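Local coordinates for protein lipolytic enzyme (Clostridium thermocellum, PDB 2VPT) that probably removes acetyl groups from xylan, as the catalytic domain of a cellulosomal family 3 carbohydrate esterase of the SGNH hydrolase clan, at residues A[33-37]-A[38-42]; A[69-72]-A[73-77]. All coordinates share one frame; numbering follows the deposited sequence. Where two conformers were deposited one is given.

Contact 1 of 2, residues A[33-37]-A[38-42]; sequences RLLTQ and AGLSI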
ATOM      1  N   ARG A  33       2.342 -14.514  11.644  1.00 12.13           N
ATOM      2  CA  ARG A  33       1.640 -15.490  12.495  0.50 12.61           C
ATOM      3  C   ARG A  33       2.478 -16.738  12.693  1.00 12.73           C
ATOM      4  O   ARG A  33       2.685 -17.182  13.824  1.00 13.37           O
ATOM      5  CB  ARG A  33       0.303 -15.906  11.889  0.50 12.68           C
ATOM      6  CG  ARG A  33      -0.756 -14.823  11.887  0.50 13.17           C
ATOM      7  CD  ARG A  33      -2.120 -15.347  11.533  0.50 14.97           C
ATOM      8  NE  ARG A  33      -2.659 -16.195  12.601  0.50 17.17           N
ATOM      9  CZ  ARG A  33      -3.907 -16.669  12.650  0.50 18.57           C
ATOM     10  NH1 ARG A  33      -4.785 -16.397  11.691  0.50 19.77           N
ATOM     11  NH2 ARG A  33      -4.272 -17.431  13.673  0.50 19.48           N
ATOM     12  N   LEU A  34       2.961 -17.315  11.591  1.00 12.13           N
ATOM     13  CA  LEU A  34       3.671 -18.589  11.686  1.00 12.07           C
ATOM     14  C   LEU A  34       4.939 -18.459  12.494  1.00 12.51           C
ATOM     15  O   LEU A  34       5.251 -19.330  13.304  1.00 13.67           O
ATOM     16  CB  LEU A  34       3.999 -19.135  10.290  1.00 12.14           C
ATOM     17  CG  LEU A  34       2.836 -19.517   9.380  1.00 12.69           C
ATOM     18  CD1 LEU A  34       3.282 -19.768   7.932  1.00 15.10           C
ATOM     19  CD2 LEU A  34       2.074 -20.730   9.941  1.00 15.66           C
ATOM     20  N   LEU A  35       5.687 -17.386  12.286  1.00 12.70           N
ATOM     21  CA  LEU A  35       6.941 -17.185  12.985  1.00 12.49           C
ATOM     22  C   LEU A  35       6.716 -16.926  14.467  1.00 12.82           C
ATOM     23  O   LEU A  35       7.464 -17.428  15.310  1.00 13.93           O
ATOM     24  CB  LEU A  35       7.756 -16.055  12.359  1.00 12.41           C
ATOM     25  CG  LEU A  35       8.274 -16.311  10.947  1.00 12.34           C
ATOM     26  CD1 LEU A  35       8.945 -15.036  10.438  1.00 12.89           C
ATOM     27  CD2 LEU A  35       9.223 -17.499  10.893  1.00 13.96           C
ATOM     28  N   THR A  36       5.684 -16.154  14.780  1.00 12.71           N
ATOM     29  CA  THR A  36       5.317 -15.905  16.170  1.00 12.97           C
ATOM     30  C   THR A  36       4.859 -17.198  16.846  1.00 13.48           C
ATOM     31  O   THR A  36       5.300 -17.502  17.954  1.00 14.83           O
ATOM     32  CB  THR A  36       4.251 -14.812  16.271  1.00 12.59           C
ATOM     33  OG1 THR A  36       4.750 -13.609  15.696  1.00 13.57           O
ATOM     34  CG2 THR A  36       3.906 -14.504  17.737  1.00 13.39           C
ATOM     35  N   GLN A  37       4.017 -17.973  16.181  1.00 13.59           N
ATOM     36  CA  GLN A  37       3.592 -19.278  16.716  1.00 14.87           C
ATOM     37  C   GLN A  37       4.765 -20.218  16.976  1.00 15.57           C
ATOM     38  O   GLN A  37       4.722 -21.045  17.906  1.00 17.07           O
ATOM     39  CB  GLN A  37       2.586 -19.942  15.788  1.00 15.51           C
ATOM     40  CG  GLN A  37       1.247 -19.267  15.768  1.00 17.97           C
ATOM     41  CD  GLN A  37       0.263 -19.939  14.838  1.00 21.51           C
ATOM     42  OE1 GLN A  37      -0.911 -20.132  15.185  1.00 26.27           O
ATOM     43  NE2 GLN A  37       0.730 -20.320  13.660  1.00 22.63           N
ATOM     44  N   ALA A  38       5.820 -20.098  16.169  1.00 15.79           N
ATOM     45  CA  ALA A  38       7.022 -20.902  16.336  1.00 16.20           C
ATOM     46  C   ALA A  38       7.869 -20.461  17.526  1.00 16.82           C
ATOM     47  O   ALA A  38       8.880 -21.086  17.823  1.00 18.20           O
ATOM     48  CB  ALA A  38       7.852 -20.863  15.039  1.00 16.40           C
ATOM     49  N   GLY A  39       7.478 -19.381  18.198  1.00 16.73           N
ATOM     50  CA  GLY A  39       8.180 -18.875  19.363  1.00 17.46           C
ATOM     51  C   GLY A  39       9.223 -17.812  19.120  1.00 17.21           C
ATOM     52  O   GLY A  39      10.012 -17.470  20.005  1.00 18.47           O
ATOM     53  N   LEU A  40       9.225 -17.250  17.914  1.00 16.79           N
ATOM     54  CA  LEU A  40      10.166 -16.218  17.568  1.00 16.72           C
ATOM     55  C   LEU A  40       9.576 -14.846  17.839  1.00 15.76           C
ATOM     56  O   LEU A  40       8.367 -14.652  17.724  1.00 16.84           O
ATOM     57  CB  LEU A  40      10.548 -16.321  16.087  1.00 16.58           C
ATOM     58  CG  LEU A  40      11.291 -17.599  15.712  1.00 18.04           C
ATOM     59  CD1 LEU A  40      11.433 -17.672  14.195  1.00 20.17           C
ATOM     60  CD2 LEU A  40      12.643 -17.655  16.392  1.00 21.34           C
ATOM     61  N   SER A  41      10.449 -13.926  18.212  1.00 15.82           N
ATOM     62  CA  SER A  41      10.131 -12.509  18.345  1.00 15.80           C
ATOM     63  C   SER A  41      10.602 -11.779  17.091  1.00 15.29           C
ATOM     64  O   SER A  41      11.791 -11.599  16.888  1.00 15.46           O
ATOM     65  CB  SER A  41      10.830 -11.926  19.562  1.00 16.51           C
ATOM     66  OG  SER A  41      10.513 -10.564  19.707  1.00 18.81           O
ATOM     67  N   ILE A  42       9.648 -11.382  16.252  1.00 14.75           N
ATOM     68  CA  ILE A  42       9.927 -10.804  14.933  1.00 13.69           C
ATOM     69  C   ILE A  42       9.553  -9.331  14.908  1.00 13.66           C
ATOM     70  O   ILE A  42       8.459  -8.953  15.341  1.00 14.15           O
ATOM     71  CB  ILE A  42       9.119 -11.546  13.835  1.00 13.99           C
ATOM     72  CG1 ILE A  42       9.477 -13.030  13.821  1.00 14.53           C
ATOM     73  CG2 ILE A  42       9.347 -10.913  12.459  1.00 14.35           C
ATOM     74  CD1 ILE A  42      10.952 -13.347  13.612  1.00 14.64           C
TER
HETATM   75  O   HOH W   1       6.873 -12.192  16.841  1.00 20.13           O
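Leu35 in the last turn of helix 28-37 meets Leu40 of the turn and Ile42 of strand 41-44. Leu35 CB lies 3.8 Å from Ile42 CG1. The branch then splits. Leu35 CD1 stays with Ile42, 4.1 Å from Ile42 CD1, and the two side chains cross at about a right angle. Leu35 CD2 goes to the other neighbour and stops 4.0 Å from Leu40 CD1. Chi1 of -66° sets Leu35 CG beside the backbone N, and chi2 of 175° spreads the methyls, CD1 to Ile42 and CD2 to Leu40.

The backbone around them closes a Schellman motif. Leu40 N donates to Leu35 O at 3.1 Å, and Gly39 N donates to Thr36 O at 2.9 Å. Ala38 N donates to Leu34 O at 3.0 Å. Gly39 has a positive phi (93°), the usual glycine position of this motif. One water donates to Thr36 OG1 and Leu40 O and accepts from Ile42 N, 3.0 Å away. Thr36 OG1 also bonds to Tyr32 O.

Leu34 O, Leu35 O and Thr36 O thus all find backbone N-H partners, while the apolar Leu35-Leu40 contact characteristic of this motif faces helix 181-203, where Leu35 meets Leu199 and Leu40 meets Ile196.

Contact 2 of 2, residues A[69-72]-A[73-77]; sequences PQIA and SNINN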
ATOM      1  N   PRO A  69      17.127  -2.289 -10.452  1.00 12.86           N
ATOM      2  CA  PRO A  69      17.953  -1.088 -10.304  1.00 12.90           C
ATOM      3  C   PRO A  69      17.332   0.004  -9.431  1.00 12.70           C
ATOM      4  O   PRO A  69      18.054   0.765  -8.778  1.00 13.09           O
ATOM      5  CB  PRO A  69      18.170  -0.621 -11.756  1.00 13.38           C
ATOM      6  CG  PRO A  69      17.146  -1.270 -12.565  1.00 13.70           C
ATOM      7  CD  PRO A  69      16.803  -2.567 -11.864  1.00 13.18           C
ATOM      8  N   GLN A  70      16.006   0.061  -9.377  1.00 12.56           N
ATOM      9  CA  GLN A  70      15.358   1.026  -8.502  1.00 12.83           C
ATOM     10  C   GLN A  70      15.558   0.661  -7.028  1.00 12.30           C
ATOM     11  O   GLN A  70      15.827   1.515  -6.201  1.00 12.28           O
ATOM     12  CB  GLN A  70      13.883   1.134  -8.837  1.00 13.53           C
ATOM     13  CG  GLN A  70      13.605   1.679 -10.205  1.00 16.43           C
ATOM     14  CD  GLN A  70      12.129   1.724 -10.398  1.00 19.16           C
ATOM     15  OE1 GLN A  70      11.505   0.716 -10.662  1.00 17.90           O
ATOM     16  NE2 GLN A  70      11.535   2.889 -10.159  1.00 24.40           N
ATOM     17  N   ILE A  71      15.423  -0.621  -6.714  1.00 11.78           N
ATOM     18  CA  ILE A  71      15.774  -1.108  -5.393  1.00 11.29           C
ATOM     19  C   ILE A  71      17.246  -0.794  -5.092  1.00 11.84           C
ATOM     20  O   ILE A  71      17.562  -0.250  -4.036  1.00 11.94           O
ATOM     21  CB  ILE A  71      15.523  -2.623  -5.254  1.00 11.13           C
ATOM     22  CG1 ILE A  71      14.026  -2.936  -5.396  1.00 10.77           C
ATOM     23  CG2 ILE A  71      16.072  -3.147  -3.936  1.00 11.49           C
ATOM     24  CD1 ILE A  71      13.107  -2.481  -4.224  1.00 11.03           C
ATOM     25  N   ALA A  72      18.143  -1.119  -6.025  1.00 12.43           N
ATOM     26  CA  ALA A  72      19.580  -0.933  -5.797  1.00 12.53           C
ATOM     27  C   ALA A  72      19.934   0.538  -5.537  1.00 13.15           C
ATOM     28  O   ALA A  72      20.859   0.850  -4.762  1.00 13.81           O
ATOM     29  CB  ALA A  72      20.386  -1.456  -7.010  1.00 13.03           C
ATOM     30  N   SER A  73      19.198   1.430  -6.192  1.00 13.78           N
ATOM     31  CA  SER A  73      19.432   2.854  -6.067  1.00 14.29           C
ATOM     32  C   SER A  73      19.173   3.390  -4.650  1.00 14.59           C
ATOM     33  O   SER A  73      19.721   4.426  -4.265  1.00 15.98           O
ATOM     34  CB  SER A  73      18.574   3.574  -7.101  1.00 14.41           C
ATOM     35  OG  SER A  73      19.005   4.895  -7.321  1.00 16.63           O
ATOM     36  N   ASN A  74      18.356   2.681  -3.863  1.00 14.07           N
ATOM     37  CA  ASN A  74      17.945   3.161  -2.547  1.00 14.75           C
ATOM     38  C   ASN A  74      18.249   2.232  -1.374  1.00 14.06           C
ATOM     39  O   ASN A  74      18.230   2.683  -0.233  1.00 15.04           O
ATOM     40  CB  ASN A  74      16.449   3.465  -2.577  1.00 15.92           C
ATOM     41  CG  ASN A  74      16.118   4.494  -3.601  1.00 18.86           C
ATOM     42  OD1 ASN A  74      16.486   5.667  -3.453  1.00 22.27           O
ATOM     43  ND2 ASN A  74      15.488   4.074  -4.685  1.00 18.09           N
ATOM     44  N   ILE A  75      18.552   0.966  -1.630  1.00 14.04           N
ATOM     45  CA  ILE A  75      18.609  -0.014  -0.543  1.00 14.49           C
ATOM     46  C   ILE A  75      19.732   0.265   0.473  1.00 14.81           C
ATOM     47  O   ILE A  75      19.615  -0.091   1.642  1.00 14.90           O
ATOM     48  CB  ILE A  75      18.708  -1.434  -1.105  1.00 14.90           C
ATOM     49  CG1 ILE A  75      18.352  -2.474  -0.027  1.00 15.63           C
ATOM     50  CG2 ILE A  75      20.065  -1.667  -1.748  1.00 17.02           C
ATOM     51  CD1 ILE A  75      18.092  -3.863  -0.592  1.00 15.56           C
ATOM     52  N   ASN A  76      20.812   0.937   0.064  1.00 15.39           N
ATOM     53  CA  ASN A  76      21.873   1.252   1.023  1.00 16.10           C
ATOM     54  C   ASN A  76      21.319   2.108   2.139  1.00 15.45           C
ATOM     55  O   ASN A  76      21.644   1.912   3.308  1.00 15.88           O
ATOM     56  CB  ASN A  76      23.037   1.995   0.373  1.00 17.03           C
ATOM     57  CG  ASN A  76      23.789   1.154  -0.612  1.00 18.11           C
ATOM     58  OD1 ASN A  76      23.459  -0.007  -0.857  1.00 20.59           O
ATOM     59  ND2 ASN A  76      24.830   1.750  -1.201  1.00 21.10           N
ATOM     60  N   ASN A  77      20.462   3.055   1.775  1.00 15.10           N
ATOM     61  CA  ASN A  77      19.825   3.912   2.771  1.00 15.29           C
ATOM     62  C   ASN A  77      18.862   3.149   3.672  1.00 14.40           C
ATOM     63  O   ASN A  77      18.835   3.356   4.893  1.00 14.75           O
ATOM     64  CB  ASN A  77      19.108   5.081   2.099  1.00 16.00           C
ATOM     65  CG  ASN A  77      20.056   5.969   1.315  1.00 19.00           C
ATOM     66  OD1 ASN A  77      21.196   6.188   1.714  1.00 23.11           O
ATOM     67  ND2 ASN A  77      19.578   6.495   0.201  1.00 21.57           N
TER
HETATM   68  O   HOH W   2      21.472   2.336  -2.444  1.00 17.02           O
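Ile75 packs beside Ile71, one turn earlier, whose CG2 points forward to within 4.0 Å of Ile75 CD1. The two chains pass at a slant. In Ile75, CG1 anti to the backbone N (chi1 -163°) and an extended chi2 together put CD1 beside that methyl. Ile75 CB sits 3.4 Å from Ile71 O. Both isoleucines are buried, against Val11 of strand 5-12 and against helix 104-117.

Ile71 O is gripped twice. Ile75 N lies 2.9 Å from Ile71 O and almost in line with the carbonyl, with a C=O...N angle of 175°. The N-H itself is bent well away from the line to that oxygen. Asn74 N comes from above the carbonyl plane, 3.0 Å from Ile71 O. With that N-H used one residue short of the usual helical spacing, the Asn74 side chain takes over Gln70 O. Asn74 ND2 donates to Gln70 O at 3.0 Å, with the oxygen 30° out of the amide plane.

In the next turn the helix is kinked, and a water sits between Ala72 O and Asn76 N. It donates to Ala72 O at 2.8 Å and accepts from Asn76 N at 2.9 Å, so it bridges the gap where a direct bond would lie. Gln113 NE2 of helix 104-117 bonds to both Ala72 O and Asn76 OD1.

The arrangement is that of a kinked amphipathic helix with an inserted water, here packed on the central sheet of an SGNH-type alpha/beta fold.

Overall arrangement
Contact 1 comes first along the chain and closes before contact 2 opens. Their centres are 29 Å apart, their nearest atoms about 17 Å, and they lie on opposite sides of the chain's centre. Contact 1 joins helix 28-37 to strand 41-44, next to helix 181-203. Contact 2 lies within helix 68-82, beside helix 104-117. The common element is strand 5-12: contact 1 reaches it through Ile6 and Ile8, contact 2 through Val11. Contact 1 runs into the sheet itself, where strand 41-44 pairs in parallel with strand 5-12; contact 2 lies in a helix packed against it. Strand 41-44 also carries Asp43 and Phe44, which bind the calcium ion with Asp57 and Asp59.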